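Local atomic coordinates of 43.8 kDa insecticidal crystal protein (Bacillus thuringiensis, PDB entry 4JP0), a protein that forms one half of a binary insecticidal toxin with Cry34Ab1, active on western corn rootworm larvae, in which the midgut epithelium is probably the main target. Residues A[31-34]-A[39-42]; A[89-94]-A[121-126]. One frame throughout, in Å; residues are numbered along the deposited sequence.

Contact 1 (A[31-34]-A[39-42])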
# COMPACT_ATOMS: atom_id res chain seq x y z
N SER A 31 -1.34 26.72 19.71
CA SER A 31 -1.94 27.98 20.18
C SER A 31 -2.23 28.89 18.99
O SER A 31 -2.02 28.50 17.86
CB SER A 31 -0.98 28.72 21.11
OG SER A 31 0.27 28.95 20.39
N LEU A 32 -2.67 30.10 19.27
CA LEU A 32 -2.91 31.08 18.22
C LEU A 32 -1.98 32.25 18.43
O LEU A 32 -2.00 32.88 19.49
CB LEU A 32 -4.37 31.56 18.22
CG LEU A 32 -5.41 30.49 17.82
CD1 LEU A 32 -6.88 31.00 17.89
CD2 LEU A 32 -5.08 29.98 16.40
N MET A 33 -1.23 32.61 17.38
CA MET A 33 -0.22 33.68 17.49
C MET A 33 -0.46 34.72 16.43
O MET A 33 -0.94 34.39 15.34
CB MET A 33 1.19 33.10 17.24
CG MET A 33 1.68 32.17 18.35
SD MET A 33 1.95 33.12 19.89
CE MET A 33 3.25 34.21 19.30
N ASN A 34 -0.06 35.96 16.73
CA ASN A 34 -0.09 37.04 15.75
C ASN A 34 1.15 36.92 14.87
O ASN A 34 2.25 36.73 15.38
CB ASN A 34 -0.12 38.41 16.43
CG ASN A 34 -0.33 39.53 15.43
OD1 ASN A 34 0.39 39.65 14.46
ND2 ASN A 34 -1.35 40.35 15.67
N ASP A 39 8.26 37.32 18.88
CA ASP A 39 8.88 36.02 18.95
C ASP A 39 8.28 35.05 17.92
O ASP A 39 8.37 33.83 18.13
CB ASP A 39 8.72 35.38 20.34
CG ASP A 39 9.39 36.16 21.46
OD1 ASP A 39 10.49 36.75 21.29
OD2 ASP A 39 8.87 36.21 22.59
N ILE A 40 7.68 35.54 16.85
CA ILE A 40 7.05 34.61 15.87
C ILE A 40 8.04 33.62 15.29
O ILE A 40 7.67 32.50 14.92
CB ILE A 40 6.29 35.35 14.75
CG1 ILE A 40 5.31 34.40 14.06
CG2 ILE A 40 7.27 35.96 13.73
CD1 ILE A 40 4.13 33.98 14.92
N ASP A 41 9.31 34.03 15.20
CA ASP A 41 10.32 33.13 14.65
C ASP A 41 10.62 31.90 15.52
O ASP A 41 11.29 30.99 15.08
CB ASP A 41 11.60 33.91 14.33
CG ASP A 41 11.43 34.84 13.14
OD1 ASP A 41 12.25 35.77 12.99
OD2 ASP A 41 10.50 34.72 12.29
N ASP A 42 10.11 31.87 16.74
CA ASP A 42 10.27 30.68 17.61
C ASP A 42 9.09 29.71 17.50
O ASP A 42 8.99 28.71 18.23
CB ASP A 42 10.38 31.12 19.07
CG ASP A 42 11.61 31.97 19.33
OD1 ASP A 42 12.69 31.68 18.80
OD2 ASP A 42 11.58 32.95 20.09

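Contact 2 (A[89-94]-A[121-126])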
# COMPACT_ATOMS: atom_id res chain seq x y z
N GLN A 89 -6.67 11.79 16.08
CA GLN A 89 -5.81 12.58 15.22
C GLN A 89 -6.47 12.81 13.86
O GLN A 89 -5.86 13.38 12.97
CB GLN A 89 -4.47 11.90 15.04
CG GLN A 89 -3.69 11.82 16.36
CD GLN A 89 -2.43 11.00 16.23
OE1 GLN A 89 -2.24 10.31 15.24
NE2 GLN A 89 -1.58 11.06 17.23
N LYS A 90 -7.70 12.33 13.69
CA LYS A 90 -8.39 12.48 12.38
C LYS A 90 -9.28 13.73 12.30
O LYS A 90 -10.01 14.05 13.24
CB LYS A 90 -9.23 11.24 12.05
CG LYS A 90 -8.42 9.92 12.01
CD LYS A 90 -9.28 8.78 11.44
CE LYS A 90 -10.28 8.33 12.47
NZ LYS A 90 -11.18 7.15 12.03
N TRP A 91 -9.25 14.42 11.18
CA TRP A 91 -10.01 15.67 11.03
C TRP A 91 -10.87 15.67 9.78
O TRP A 91 -10.55 14.98 8.80
CB TRP A 91 -9.04 16.87 10.96
CG TRP A 91 -8.15 16.92 12.17
CD1 TRP A 91 -6.98 16.28 12.36
CD2 TRP A 91 -8.43 17.61 13.38
NE1 TRP A 91 -6.49 16.53 13.61
CE2 TRP A 91 -7.37 17.36 14.26
CE3 TRP A 91 -9.48 18.44 13.81
CZ2 TRP A 91 -7.31 17.91 15.55
CZ3 TRP A 91 -9.43 18.99 15.08
CH2 TRP A 91 -8.37 18.71 15.94
N GLN A 92 -11.95 16.46 9.82
CA GLN A 92 -12.75 16.78 8.66
C GLN A 92 -12.60 18.26 8.47
O GLN A 92 -12.53 18.99 9.45
CB GLN A 92 -14.24 16.46 8.89
CG GLN A 92 -14.54 14.99 8.83
CD GLN A 92 -15.99 14.70 9.12
OE1 GLN A 92 -16.30 13.94 10.04
NE2 GLN A 92 -16.91 15.32 8.36
N ILE A 93 -12.48 18.72 7.22
CA ILE A 93 -12.39 20.17 6.95
C ILE A 93 -13.55 20.49 6.03
O ILE A 93 -13.60 20.01 4.91
CB ILE A 93 -11.04 20.49 6.33
CG1 ILE A 93 -9.94 20.08 7.30
CG2 ILE A 93 -10.90 21.96 6.04
CD1 ILE A 93 -8.54 20.37 6.75
N LYS A 94 -14.50 21.27 6.53
CA LYS A 94 -15.78 21.44 5.89
C LYS A 94 -15.93 22.87 5.40
O LYS A 94 -15.87 23.78 6.19
CB LYS A 94 -16.88 21.18 6.94
CG LYS A 94 -16.71 19.89 7.76
CD LYS A 94 -17.98 19.54 8.62
CE LYS A 94 -18.22 20.59 9.75
NZ LYS A 94 -19.57 20.42 10.46
N ILE A 121 -6.73 27.90 21.67
CA ILE A 121 -7.58 27.19 20.70
C ILE A 121 -8.03 25.88 21.38
O ILE A 121 -7.27 25.23 22.06
CB ILE A 121 -6.86 26.99 19.34
CG1 ILE A 121 -7.76 26.28 18.30
CG2 ILE A 121 -5.62 26.16 19.49
CD1 ILE A 121 -7.02 26.28 16.91
N ARG A 122 -9.32 25.58 21.25
CA ARG A 122 -9.91 24.42 21.92
C ARG A 122 -10.91 23.75 20.98
O ARG A 122 -11.25 24.30 19.96
CB ARG A 122 -10.71 24.94 23.11
CG ARG A 122 -9.86 25.54 24.28
CD ARG A 122 -8.96 24.48 24.95
NE ARG A 122 -8.18 24.95 26.10
CZ ARG A 122 -6.94 25.40 26.06
NH1 ARG A 122 -6.31 25.47 24.89
NH2 ARG A 122 -6.31 25.73 27.18
N LEU A 123 -11.37 22.55 21.33
CA LEU A 123 -12.43 21.90 20.59
C LEU A 123 -13.66 22.14 21.42
O LEU A 123 -13.61 22.00 22.66
CB LEU A 123 -12.21 20.39 20.51
CG LEU A 123 -11.09 20.00 19.53
CD1 LEU A 123 -10.94 18.51 19.63
CD2 LEU A 123 -11.53 20.37 18.12
N THR A 124 -14.75 22.56 20.77
CA THR A 124 -16.03 22.60 21.46
C THR A 124 -17.18 22.34 20.50
O THR A 124 -16.97 22.10 19.31
CB THR A 124 -16.22 23.87 22.27
OG1 THR A 124 -17.33 23.67 23.16
CG2 THR A 124 -16.63 25.00 21.36
N ASP A 125 -18.40 22.31 21.02
CA ASP A 125 -19.53 21.96 20.18
C ASP A 125 -19.80 23.03 19.14
O ASP A 125 -19.69 24.22 19.42
CB ASP A 125 -20.72 21.73 21.07
CG ASP A 125 -20.34 20.93 22.29
OD1 ASP A 125 -20.16 19.70 22.16
OD2 ASP A 125 -20.15 21.45 23.40
N GLU A 126 -20.16 22.61 17.93
CA GLU A 126 -20.41 23.57 16.86
C GLU A 126 -21.68 24.39 17.13
O GLU A 126 -22.74 23.84 17.54
CB GLU A 126 -20.52 22.86 15.51
CG GLU A 126 -20.61 23.89 14.38
CD GLU A 126 -20.52 23.30 12.99
OE1 GLU A 126 -20.32 22.08 12.82
OE2 GLU A 126 -20.66 24.09 12.03
O HOH W 1 -20.55 23.35 9.51

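Contact 1 (A[31-34]-A[39-42])
I40 sends CG1 anti to its backbone N (chi1 -161°), and a turn of 69° at chi2 then carries CD1 on toward the end of strand 31-33, where M33 and N34 receive it. M33 places CG anti to its own carbonyl carbon (chi1 -69°). Its chain bends at chi2 and chi3, but it is CB, at the root of the side chain, that meets the isoleucine most closely. CD1 of I40 lies 3.8 Å from CB of M33, an apolar touch of a single methyl on a methylene. The same methyl rests 3.4 Å from the backbone O of N34, a van der Waals approach to a polar atom. No hydrogen bond joins the two segments, and their nearest CA atoms, those of M33 and I40, stay 7.5 Å apart. The 39-42 side has its own bond, D42 N to D39 O at 3.0 Å, which closes the short 3-10 turn, while D39 N is held by the carboxylate of D37. OD1 of N34 accepts a hydrogen bond from the backbone N of N36, in the connecting loop. This is a surface contact inside the ricin B-type lectin region: strand 31-33 pairs antiparallel with strand 18-22, the 3-10 turn leads directly into strand 43-52, and that strand gives both apolar side chains further cover, Y43 against M33 and L45 against I40.

Contact 2 (A[89-94]-A[121-126])
W91 and L123 meet inside the ricin B-type beta-trefoil, the packed part of a contact whose other end, K94 with E126, lies toward solvent. The strands holding them belong to two separate antiparallel hairpins, 91-96 with 99-104 and 109-112 with 121-124, and are linked here by side chains alone: the CA atoms of W91 and L123 are 11.7 Å apart. In the packed part, CD2 of L123 comes up to the six-membered end of the indole, 3.9 Å from CZ3 of W91. The methyl arrives at the ring edge, near its plane, and not over a face. V72 of strand 69-73 touches both side chains, while I59 and I102 pack on the tryptophan, so this edge contact belongs to a larger apolar interior. At the solvent end the partners are long charged chains, E126 exposed and K94 partly so. E126 sets CG anti to its backbone N (chi1 -173°) and runs extended from there, reaching across toward K94, whose chain bends at chi3 as it comes from the opposite direction. Their charged ends form a salt bridge, with K94 NZ donating to E126 OE1 at 3.0 Å. Q103 OE1 of strand 99-104 is a second hydrogen-bond partner of the ammonium. OE1 receives the lysine through its syn lone pair, while a water donates to OE2 of E126 at 2.6 Å and accepts a weak bond from K94 NZ at 3.2 Å.

Both contacts lie in the ricin B-type lectin region, with centres about 21 Å apart, and they follow one another along the chain. Contact 1 is local and superficial: it spans a short loop, has no buried residue among those that touch, and rests on van der Waals contacts of one isoleucine methyl, with no hydrogen bond between the segments. Contact 2 joins hairpins distant in sequence and mixes two chemistries, a buried aromatic-aliphatic pair at one end and a direct ion pair with a water beside it at the other. L32 and S31, on strand 31-33 of contact 1, pack against I121 at the start of strand 121-124 of contact 2, and L32 also shares a backbone hydrogen bond with G119.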